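Local coordinates for protein OLD nuclease (Thermus scotoductus, PDB 6P74) that degrades linear and supercoiled double-stranded DNA as a metal-dependent 5'-3' exonuclease, nicks circular DNA, and hydrolyses ATP in a DNA-stimulated manner, at residues 50-61 against 92-103. Numbering follows the deposited sequence.
Sequences PSLRSFRIPQDF and LTCKGEDADFHV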
ATOM      1  N   PRO A  50     -12.087   7.153  10.059  1.00 81.74           N
ATOM      2  CA  PRO A  50     -11.781   7.864   8.806  1.00 86.22           C
ATOM      3  C   PRO A  50     -11.515   9.334   9.065  1.00 98.25           C
ATOM      4  O   PRO A  50     -12.362  10.048   9.595  1.00105.22           O
ATOM      5  CB  PRO A  50     -13.053   7.680   7.969  1.00 79.93           C
ATOM      6  CG  PRO A  50     -13.842   6.637   8.651  1.00 78.29           C
ATOM      7  CD  PRO A  50     -13.463   6.643  10.087  1.00 80.63           C
ATOM      8  N   SER A  51     -10.334   9.790   8.670  1.00101.77           N
ATOM      9  CA  SER A  51     -10.020  11.205   8.769  1.00 97.56           C
ATOM     10  C   SER A  51      -9.071  11.556   7.629  1.00 98.14           C
ATOM     11  O   SER A  51      -8.796  10.732   6.750  1.00 97.04           O
ATOM     12  CB  SER A  51      -9.448  11.535  10.152  1.00 95.65           C
ATOM     13  OG  SER A  51      -8.282  10.783  10.420  1.00 97.49           O
ATOM     14  N   LEU A  52      -8.587  12.797   7.635  1.00 93.98           N
ATOM     15  CA  LEU A  52      -7.650  13.220   6.606  1.00 95.93           C
ATOM     16  C   LEU A  52      -6.395  12.348   6.611  1.00103.30           C
ATOM     17  O   LEU A  52      -5.762  12.168   5.564  1.00100.12           O
ATOM     18  CB  LEU A  52      -7.309  14.700   6.809  1.00 94.41           C
ATOM     19  CG  LEU A  52      -6.635  15.435   5.648  1.00 95.15           C
ATOM     20  CD1 LEU A  52      -7.433  15.290   4.350  1.00 88.67           C
ATOM     21  CD2 LEU A  52      -6.427  16.914   6.009  1.00100.59           C
ATOM     22  N   ARG A  53      -6.026  11.794   7.776  1.00107.67           N
ATOM     23  CA  ARG A  53      -4.911  10.856   7.891  1.00111.31           C
ATOM     24  C   ARG A  53      -5.187   9.518   7.223  1.00111.27           C
ATOM     25  O   ARG A  53      -4.280   8.678   7.166  1.00116.08           O
ATOM     26  CB  ARG A  53      -4.572  10.590   9.360  1.00116.47           C
ATOM     27  CG  ARG A  53      -3.848  11.706  10.087  1.00122.67           C
ATOM     28  CD  ARG A  53      -3.698  11.372  11.571  1.00128.99           C
ATOM     29  NE  ARG A  53      -4.930  10.800  12.115  1.00128.00           N
ATOM     30  CZ  ARG A  53      -5.429  11.092  13.315  1.00128.31           C
ATOM     31  NH1 ARG A  53      -4.807  11.960  14.103  1.00130.81           N
ATOM     32  NH2 ARG A  53      -6.558  10.522  13.719  1.00124.91           N
ATOM     33  N   SER A  54      -6.409   9.283   6.747  1.00105.04           N
ATOM     34  CA  SER A  54      -6.720   8.015   6.105  1.00100.66           C
ATOM     35  C   SER A  54      -6.362   8.002   4.626  1.00 98.87           C
ATOM     36  O   SER A  54      -6.194   6.919   4.052  1.00 90.51           O
ATOM     37  CB  SER A  54      -8.209   7.695   6.269  1.00 98.68           C
ATOM     38  OG  SER A  54      -8.583   7.646   7.633  1.00106.86           O
ATOM     39  N   PHE A  55      -6.248   9.167   3.999  1.00102.70           N
ATOM     40  CA  PHE A  55      -6.043   9.270   2.565  1.00104.15           C
ATOM     41  C   PHE A  55      -4.603   9.646   2.243  1.00108.42           C
ATOM     42  O   PHE A  55      -3.916  10.291   3.039  1.00110.98           O
ATOM     43  CB  PHE A  55      -6.988  10.311   1.954  1.00101.23           C
ATOM     44  CG  PHE A  55      -8.432   9.900   1.957  1.00 98.93           C
ATOM     45  CD1 PHE A  55      -9.235  10.135   3.065  1.00100.93           C
ATOM     46  CD2 PHE A  55      -8.995   9.293   0.844  1.00 96.85           C
ATOM     47  CE1 PHE A  55     -10.580   9.762   3.063  1.00 97.79           C
ATOM     48  CE2 PHE A  55     -10.329   8.917   0.831  1.00 94.19           C
ATOM     49  CZ  PHE A  55     -11.125   9.150   1.941  1.00 96.26           C
ATOM     50  N   ARG A  56      -4.156   9.229   1.064  1.00107.80           N
ATOM     51  CA  ARG A  56      -2.951   9.760   0.443  1.00114.53           C
ATOM     52  C   ARG A  56      -3.374  10.807  -0.590  1.00107.33           C
ATOM     53  O   ARG A  56      -4.184  10.518  -1.481  1.00 99.38           O
ATOM     54  CB  ARG A  56      -2.126   8.634  -0.194  1.00120.62           C
ATOM     55  CG  ARG A  56      -1.811   7.470   0.755  1.00121.33           C
ATOM     56  CD  ARG A  56      -0.854   6.444   0.137  1.00130.36           C
ATOM     57  NE  ARG A  56       0.470   6.478   0.771  1.00138.92           N
ATOM     58  CZ  ARG A  56       1.461   5.619   0.514  1.00141.59           C
ATOM     59  NH1 ARG A  56       1.289   4.639  -0.370  1.00140.38           N
ATOM     60  NH2 ARG A  56       2.627   5.738   1.147  1.00143.11           N
ATOM     61  N   ILE A  57      -2.860  12.022  -0.448  1.00108.09           N
ATOM     62  CA  ILE A  57      -3.160  13.132  -1.350  1.00105.48           C
ATOM     63  C   ILE A  57      -1.877  13.482  -2.094  1.00107.53           C
ATOM     64  O   ILE A  57      -0.912  13.935  -1.465  1.00100.90           O
ATOM     65  CB  ILE A  57      -3.703  14.359  -0.601  1.00105.78           C
ATOM     66  CG1 ILE A  57      -5.031  14.037   0.076  1.00105.89           C
ATOM     67  CG2 ILE A  57      -3.874  15.532  -1.548  1.00101.97           C
ATOM     68  CD1 ILE A  57      -4.881  13.243   1.344  1.00109.67           C
ATOM     69  N   PRO A  58      -1.831  13.338  -3.432  1.00111.13           N
ATOM     70  CA  PRO A  58      -2.988  13.043  -4.286  1.00104.88           C
ATOM     71  C   PRO A  58      -3.175  11.581  -4.700  1.00104.46           C
ATOM     72  O   PRO A  58      -4.121  11.299  -5.443  1.00 99.36           O
ATOM     73  CB  PRO A  58      -2.706  13.897  -5.525  1.00104.06           C
ATOM     74  CG  PRO A  58      -1.162  14.068  -5.546  1.00110.38           C
ATOM     75  CD  PRO A  58      -0.615  13.566  -4.233  1.00110.44           C
ATOM     76  N   GLN A  59      -2.309  10.682  -4.226  1.00107.79           N
ATOM     77  CA  GLN A  59      -2.299   9.274  -4.633  1.00105.11           C
ATOM     78  C   GLN A  59      -3.688   8.636  -4.740  1.00106.74           C
ATOM     79  O   GLN A  59      -3.918   7.780  -5.600  1.00106.80           O
ATOM     80  CB  GLN A  59      -1.444   8.454  -3.655  1.00103.12           C
ATOM     81  CG  GLN A  59       0.077   8.649  -3.779  1.00110.66           C
ATOM     82  CD  GLN A  59       0.668   9.574  -2.705  1.00112.25           C
ATOM     83  OE1 GLN A  59       0.083  10.605  -2.357  1.00112.79           O
ATOM     84  NE2 GLN A  59       1.833   9.201  -2.177  1.00109.02           N
ATOM     85  N   ASP A  60      -4.622   9.022  -3.873  1.00107.94           N
ATOM     86  CA  ASP A  60      -5.899   8.325  -3.793  1.00102.73           C
ATOM     87  C   ASP A  60      -6.975   8.908  -4.703  1.00 97.40           C
ATOM     88  O   ASP A  60      -8.029   8.287  -4.866  1.00 97.70           O
ATOM     89  CB  ASP A  60      -6.389   8.305  -2.340  1.00 99.09           C
ATOM     90  CG  ASP A  60      -5.630   7.290  -1.486  1.00108.83           C
ATOM     91  OD1 ASP A  60      -4.918   6.430  -2.069  1.00119.19           O
ATOM     92  OD2 ASP A  60      -5.741   7.350  -0.237  1.00100.88           O
ATOM     93  N   PHE A  61      -6.737  10.066  -5.305  1.00 96.82           N
ATOM     94  CA  PHE A  61      -7.678  10.631  -6.260  1.00 99.04           C
ATOM     95  C   PHE A  61      -7.452  10.041  -7.643  1.00102.10           C
ATOM     96  O   PHE A  61      -6.319   9.727  -8.022  1.00110.81           O
ATOM     97  CB  PHE A  61      -7.518  12.149  -6.339  1.00 99.29           C
ATOM     98  CG  PHE A  61      -7.892  12.865  -5.083  1.00 94.09           C
ATOM     99  CD1 PHE A  61      -7.001  12.949  -4.024  1.00 94.47           C
ATOM    100  CD2 PHE A  61      -9.132  13.473  -4.964  1.00 88.33           C
ATOM    101  CE1 PHE A  61      -7.343  13.622  -2.862  1.00 91.53           C
ATOM    102  CE2 PHE A  61      -9.483  14.153  -3.804  1.00 90.16           C
ATOM    103  CZ  PHE A  61      -8.590  14.227  -2.750  1.00 89.88           C
ATOM    104  N   LEU A  92     -18.461   8.768   2.999  1.00 69.02           N
ATOM    105  CA  LEU A  92     -17.152   9.329   3.299  1.00 76.34           C
ATOM    106  C   LEU A  92     -16.713  10.163   2.106  1.00 84.25           C
ATOM    107  O   LEU A  92     -16.634   9.653   0.982  1.00 80.51           O
ATOM    108  CB  LEU A  92     -16.128   8.233   3.606  1.00 77.06           C
ATOM    109  CG  LEU A  92     -14.711   8.700   3.975  1.00 79.59           C
ATOM    110  CD1 LEU A  92     -14.729   9.508   5.242  1.00 79.02           C
ATOM    111  CD2 LEU A  92     -13.759   7.515   4.129  1.00 81.70           C
ATOM    112  N   THR A  93     -16.456  11.444   2.343  1.00 87.62           N
ATOM    113  CA  THR A  93     -16.034  12.353   1.292  1.00 88.97           C
ATOM    114  C   THR A  93     -14.650  12.882   1.625  1.00 88.15           C
ATOM    115  O   THR A  93     -14.352  13.181   2.784  1.00 82.86           O
ATOM    116  CB  THR A  93     -17.014  13.526   1.120  1.00 91.38           C
ATOM    117  OG1 THR A  93     -18.348  13.033   0.937  1.00 96.05           O
ATOM    118  CG2 THR A  93     -16.628  14.358  -0.087  1.00 91.90           C
ATOM    119  N   CYS A  94     -13.799  12.987   0.609  1.00 84.28           N
ATOM    120  CA  CYS A  94     -12.518  13.670   0.744  1.00 87.20           C
ATOM    121  C   CYS A  94     -12.347  14.589  -0.453  1.00 91.59           C
ATOM    122  O   CYS A  94     -12.217  14.116  -1.587  1.00 91.73           O
ATOM    123  CB  CYS A  94     -11.358  12.685   0.841  1.00 91.82           C
ATOM    124  SG  CYS A  94      -9.755  13.506   1.009  1.00 99.68           S
ATOM    125  N   LYS A  95     -12.338  15.895  -0.200  1.00 95.47           N
ATOM    126  CA  LYS A  95     -12.255  16.888  -1.261  1.00100.21           C
ATOM    127  C   LYS A  95     -11.466  18.077  -0.741  1.00104.58           C
ATOM    128  O   LYS A  95     -10.899  18.045   0.355  1.00104.98           O
ATOM    129  CB  LYS A  95     -13.654  17.308  -1.730  1.00101.37           C
ATOM    130  CG  LYS A  95     -14.472  18.003  -0.658  1.00102.72           C
ATOM    131  CD  LYS A  95     -15.893  18.253  -1.115  1.00105.17           C
ATOM    132  CE  LYS A  95     -16.770  18.650   0.055  1.00111.71           C
ATOM    133  NZ  LYS A  95     -18.168  18.936  -0.375  1.00115.91           N
ATOM    134  N   GLY A  96     -11.449  19.138  -1.526  1.00111.63           N
ATOM    135  CA  GLY A  96     -10.805  20.350  -1.089  1.00121.51           C
ATOM    136  C   GLY A  96     -10.559  21.253  -2.271  1.00133.53           C
ATOM    137  O   GLY A  96     -10.603  20.811  -3.424  1.00130.61           O
ATOM    138  N   GLU A  97     -10.336  22.529  -1.998  1.00146.40           N
ATOM    139  CA  GLU A  97      -9.744  23.408  -2.986  1.00160.22           C
ATOM    140  C   GLU A  97      -8.369  23.633  -2.383  1.00169.48           C
ATOM    141  O   GLU A  97      -8.235  23.782  -1.167  1.00169.32           O
ATOM    142  CB  GLU A  97     -10.491  24.727  -3.141  1.00167.13           C
ATOM    143  CG  GLU A  97     -11.905  24.551  -3.629  1.00167.02           C
ATOM    144  CD  GLU A  97     -12.577  25.874  -3.906  1.00174.74           C
ATOM    145  OE1 GLU A  97     -11.909  26.925  -3.768  1.00178.64           O
ATOM    146  OE2 GLU A  97     -13.773  25.857  -4.262  1.00175.27           O
ATOM    147  N   ASP A  98      -7.346  23.619  -3.232  1.00180.05           N
ATOM    148  CA  ASP A  98      -5.976  23.706  -2.742  1.00189.43           C
ATOM    149  C   ASP A  98      -5.826  24.874  -1.776  1.00194.34           C
ATOM    150  O   ASP A  98      -6.377  25.960  -1.991  1.00197.42           O
ATOM    151  CB  ASP A  98      -5.001  23.853  -3.913  1.00196.90           C
ATOM    152  CG  ASP A  98      -3.589  23.412  -3.557  1.00199.01           C
ATOM    153  OD1 ASP A  98      -3.424  22.242  -3.141  1.00194.47           O
ATOM    154  OD2 ASP A  98      -2.648  24.228  -3.698  1.00204.49           O
ATOM    155  N   ALA A  99      -5.085  24.641  -0.693  1.00193.75           N
ATOM    156  CA  ALA A  99      -4.441  23.350  -0.454  1.00187.18           C
ATOM    157  C   ALA A  99      -4.896  22.719   0.860  1.00180.05           C
ATOM    158  O   ALA A  99      -4.128  22.005   1.506  1.00179.06           O
ATOM    159  CB  ALA A  99      -2.925  23.507  -0.459  1.00192.18           C
ATOM    160  N   ASP A 100      -6.143  22.981   1.252  1.00174.00           N
ATOM    161  CA  ASP A 100      -6.732  22.402   2.459  1.00162.91           C
ATOM    162  C   ASP A 100      -7.835  21.428   2.048  1.00142.81           C
ATOM    163  O   ASP A 100      -8.928  21.828   1.636  1.00142.29           O
ATOM    164  CB  ASP A 100      -7.251  23.481   3.412  1.00169.31           C
ATOM    165  CG  ASP A 100      -8.026  24.578   2.703  1.00175.93           C
ATOM    166  OD1 ASP A 100      -7.611  24.993   1.599  1.00180.72           O
ATOM    167  OD2 ASP A 100      -9.047  25.037   3.260  1.00176.42           O
ATOM    168  N   PHE A 101      -7.525  20.146   2.154  1.00126.05           N
ATOM    169  CA  PHE A 101      -8.487  19.076   1.970  1.00113.46           C
ATOM    170  C   PHE A 101      -9.065  18.683   3.322  1.00108.49           C
ATOM    171  O   PHE A 101      -8.518  19.014   4.379  1.00103.93           O
ATOM    172  CB  PHE A 101      -7.820  17.873   1.291  1.00109.75           C
ATOM    173  CG  PHE A 101      -7.146  18.218  -0.013  1.00117.47           C
ATOM    174  CD1 PHE A 101      -5.936  18.900  -0.027  1.00121.76           C
ATOM    175  CD2 PHE A 101      -7.727  17.876  -1.223  1.00116.79           C
ATOM    176  CE1 PHE A 101      -5.321  19.230  -1.219  1.00125.31           C
ATOM    177  CE2 PHE A 101      -7.113  18.201  -2.417  1.00120.66           C
ATOM    178  CZ  PHE A 101      -5.909  18.880  -2.414  1.00125.13           C
ATOM    179  N   HIS A 102     -10.189  17.975   3.280  1.00101.85           N
ATOM    180  CA  HIS A 102     -10.879  17.569   4.495  1.00105.29           C
ATOM    181  C   HIS A 102     -11.773  16.399   4.145  1.00 96.14           C
ATOM    182  O   HIS A 102     -12.109  16.177   2.978  1.00 96.56           O
ATOM    183  CB  HIS A 102     -11.708  18.713   5.093  1.00120.68           C
ATOM    184  CG  HIS A 102     -12.744  19.254   4.157  1.00128.37           C
ATOM    185  ND1 HIS A 102     -12.476  20.252   3.242  1.00134.41           N
ATOM    186  CD2 HIS A 102     -14.047  18.924   3.984  1.00126.90           C
ATOM    187  CE1 HIS A 102     -13.569  20.515   2.550  1.00135.72           C
ATOM    188  NE2 HIS A 102     -14.537  19.723   2.979  1.00131.08           N
ATOM    189  N   VAL A 103     -12.162  15.652   5.162  1.00 88.91           N
ATOM    190  CA  VAL A 103     -13.027  14.506   4.946  1.00 95.77           C
ATOM    191  C   VAL A 103     -14.219  14.622   5.878  1.00 95.13           C
ATOM    192  O   VAL A 103     -14.093  15.106   7.008  1.00 94.59           O
ATOM    193  CB  VAL A 103     -12.278  13.168   5.141  1.00 98.77           C
ATOM    194  CG1 VAL A 103     -10.878  13.253   4.549  1.00101.38           C
ATOM    195  CG2 VAL A 103     -12.219  12.789   6.596  1.00103.47           C
TER
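The CB and SG of Cys-94 both lie over one face of the Phe-55 ring, and this pair forms the tight middle of the contact. Cys-94 CB stands 3.7 Å from the Phe-55 ring centroid, over the middle of that face, and SG lies 4.1 Å from the same centroid. The thiol reaches there because SG is anti to the backbone N (chi1 180°), which also brings it to 4.0 Å from CZ of Phe-61. Val-103 CG1 and Leu-92 CD2 close in obliquely on Phe-55, while Leu-43 of helix 34-45 and Ile-70 of strand 70-76 also touch the buried Phe-55 side chain. Beyond Leu-92, the CB of Pro-50 rests 3.7 Å from Leu-92 CD1, and Val-103 CG2 abuts the backbone of Ser-51 at its CA.

Toward the hairpin end the contact becomes more exposed. Ile-57 and Phe-101 are partly open to solvent; Ile-57 lays CG2 over one face of the Phe-101 ring, off-centre and 4.0 Å from its centroid. Buried Phe-61 meets the Phe-101 ring obliquely, their planes inclined at 56°. At the solvent border, exposed Leu-52 stretches its two methyls along the outer strand, CD2 coming within 3.4 Å of Phe-101 O. No hydrogen bond crosses the interface; within the loop, Ser-51 N donates to Ser-54 OG and Arg-56 N to Asp-60 OD2.

The contact thus packs a hairpin of the antiparallel beta sheet of the ABC-type ATPase domain, strands 85-97 and 100-109, against the loop that follows helix 34-45, the helix that begins in the P-loop (Walker A).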